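Local coordinates for Non-structural protein 9 (Avian infectious bronchitis virus, PDB 5C94), which probably binds single-stranded RNA as a homodimer within the coronavirus replicase, at residues 28-33 against 50-55. Residues are numbered along the deposited sequence; the frame is centred on the assembly and turned at random.
Sequences CSVESK and SSNPNL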
loop_
_atom_site.group_PDB
_atom_site.type_symbol
_atom_site.label_atom_id
_atom_site.label_comp_id
_atom_site.label_asym_id
_atom_site.label_seq_id
_atom_site.Cartn_x
_atom_site.Cartn_y
_atom_site.Cartn_z
ATOM N N CYS A 28 -20.078 17.917 -9.577
ATOM C CA CYS A 28 -19.252 17.358 -8.506
ATOM C C CYS A 28 -19.733 18.009 -7.222
ATOM O O CYS A 28 -19.106 18.934 -6.705
ATOM C CB CYS A 28 -17.762 17.638 -8.686
ATOM S SG CYS A 28 -17.021 16.646 -9.965
ATOM N N SER A 29 -20.851 17.523 -6.709
ATOM C CA SER A 29 -21.487 18.145 -5.566
ATOM C C SER A 29 -21.444 17.262 -4.332
ATOM O O SER A 29 -22.048 17.593 -3.308
ATOM C CB SER A 29 -22.936 18.489 -5.908
ATOM O OG SER A 29 -23.675 17.305 -6.193
ATOM N N VAL A 30 -20.754 16.129 -4.438
ATOM C CA VAL A 30 -20.705 15.173 -3.350
ATOM C C VAL A 30 -19.379 15.230 -2.608
ATOM O O VAL A 30 -18.353 14.772 -3.128
ATOM C CB VAL A 30 -20.938 13.738 -3.851
ATOM C CG1 VAL A 30 -20.939 12.737 -2.668
ATOM C CG2 VAL A 30 -22.232 13.666 -4.624
ATOM N N GLU A 31 -19.405 15.779 -1.395
ATOM C CA GLU A 31 -18.188 15.901 -0.594
ATOM C C GLU A 31 -17.674 14.515 -0.307
ATOM O O GLU A 31 -18.438 13.637 0.078
ATOM C CB GLU A 31 -18.430 16.654 0.717
ATOM C CG GLU A 31 -17.136 17.024 1.464
ATOM C CD GLU A 31 -17.401 17.815 2.736
ATOM O OE1 GLU A 31 -18.037 18.890 2.648
ATOM O OE2 GLU A 31 -16.973 17.364 3.820
ATOM N N SER A 32 -16.382 14.317 -0.531
ATOM C CA SER A 32 -15.779 13.015 -0.365
ATOM C C SER A 32 -14.406 13.188 0.235
ATOM O O SER A 32 -13.944 14.306 0.441
ATOM C CB SER A 32 -15.684 12.272 -1.700
ATOM O OG SER A 32 -16.872 12.419 -2.458
ATOM N N LYS A 33 -13.777 12.059 0.517
ATOM C CA LYS A 33 -12.460 11.992 1.119
ATOM C C LYS A 33 -11.457 11.493 0.070
ATOM O O LYS A 33 -11.669 10.430 -0.530
ATOM C CB LYS A 33 -12.503 11.052 2.326
ATOM C CG LYS A 33 -11.310 11.132 3.270
ATOM C CD LYS A 33 -11.145 9.785 3.961
ATOM C CE LYS A 33 -10.902 9.930 5.445
ATOM N NZ LYS A 33 -12.094 10.532 6.091
ATOM N N SER A 50 -16.275 7.243 -0.557
ATOM C CA SER A 50 -17.601 7.826 -0.477
ATOM C C SER A 50 -18.647 6.785 -0.128
ATOM O O SER A 50 -18.440 5.595 -0.352
ATOM C CB SER A 50 -17.955 8.505 -1.810
ATOM O OG SER A 50 -19.244 9.093 -1.748
ATOM N N SER A 51 -19.775 7.238 0.405
ATOM C CA SER A 51 -20.918 6.352 0.640
ATOM C C SER A 51 -21.671 6.129 -0.662
ATOM O O SER A 51 -22.397 5.153 -0.827
ATOM C CB SER A 51 -21.854 6.953 1.673
ATOM O OG SER A 51 -21.963 8.354 1.471
ATOM N N ASN A 52 -21.500 7.074 -1.575
ATOM C CA ASN A 52 -22.114 7.047 -2.893
ATOM C C ASN A 52 -21.362 6.115 -3.870
ATOM O O ASN A 52 -20.166 6.294 -4.106
ATOM C CB ASN A 52 -22.153 8.484 -3.428
ATOM C CG ASN A 52 -22.990 8.641 -4.683
ATOM O OD1 ASN A 52 -22.947 7.812 -5.605
ATOM N ND2 ASN A 52 -23.726 9.754 -4.748
ATOM N N PRO A 53 -22.068 5.128 -4.446
ATOM C CA PRO A 53 -21.499 4.170 -5.412
ATOM C C PRO A 53 -21.502 4.632 -6.876
ATOM O O PRO A 53 -21.004 3.907 -7.739
ATOM C CB PRO A 53 -22.418 2.953 -5.272
ATOM C CG PRO A 53 -23.769 3.576 -4.977
ATOM C CD PRO A 53 -23.444 4.767 -4.061
ATOM N N ASN A 54 -22.036 5.812 -7.163
ATOM C CA ASN A 54 -22.234 6.190 -8.557
ATOM C C ASN A 54 -21.295 7.245 -9.089
ATOM O O ASN A 54 -21.533 7.786 -10.172
ATOM C CB ASN A 54 -23.657 6.678 -8.753
ATOM C CG ASN A 54 -24.660 5.663 -8.313
ATOM O OD1 ASN A 54 -24.722 4.572 -8.872
ATOM N ND2 ASN A 54 -25.449 6.005 -7.302
ATOM N N LEU A 55 -20.240 7.544 -8.338
ATOM C CA LEU A 55 -19.347 8.633 -8.704
ATOM C C LEU A 55 -18.498 8.272 -9.919
ATOM O O LEU A 55 -18.140 7.102 -10.113
ATOM C CB LEU A 55 -18.458 9.002 -7.526
ATOM C CG LEU A 55 -19.234 9.333 -6.255
ATOM C CD1 LEU A 55 -18.269 9.636 -5.140
ATOM C CD2 LEU A 55 -20.181 10.506 -6.488
HETATM O O HOH W 1 -19.326 10.848 0.041
#
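Ser32 and Ser50 bring the two backbones closest, their CA atoms 5.5 Å apart, at the open end of the beta hairpin formed by antiparallel strands 30-39 and 42-50. Beyond that point the chains part, and the CA atoms of Val30 and Asn52 are 8.3 Å from each other. No direct hydrogen bond crosses between the segments; a water donates to Glu31 O and lies close to Ser50 OG. Val30 points into the widening gap, where a branched apolar side chain can meet Leu55. Its CG1, anti to the backbone N (chi1 -178°), lies 4.1 Å from Ser50 OG in loose van der Waals contact, while CG2 lies 4.2 Å from Leu55 CD2 and equally near Asn52 ND2, the Asn52 side chain crossing that of Val30 at about a right angle. Ser32 OG, on a side chain small enough for this buried place, faces Ser50 CB and Leu55 CD1, each 4.1 Å away, and bonds Val30 O at 2.9 Å, from above the carbonyl plane. Ser50 and Asn52 suit the loop because a short side chain with an acceptor oxygen can take the N-H two residues on: Ser50 OG accepts from Asn52 N (ST turn), and Asn52 OD1 from Asn54 N at 2.7 Å, in the carbonyl plane (Asx turn). This returns Leu55 to the interior, fitting for an apolar residue. Strand 12-22 flanks 30-39 on the side away from 42-50, with a classic beta bulge at Ser29 and Val30 opposite Ala21. Leu55 packs on Ala21 and Ile48, and Tyr92 OH of strand 85-93 ties the loop leading to strand 57-61 through Asn52 O and Leu55 N.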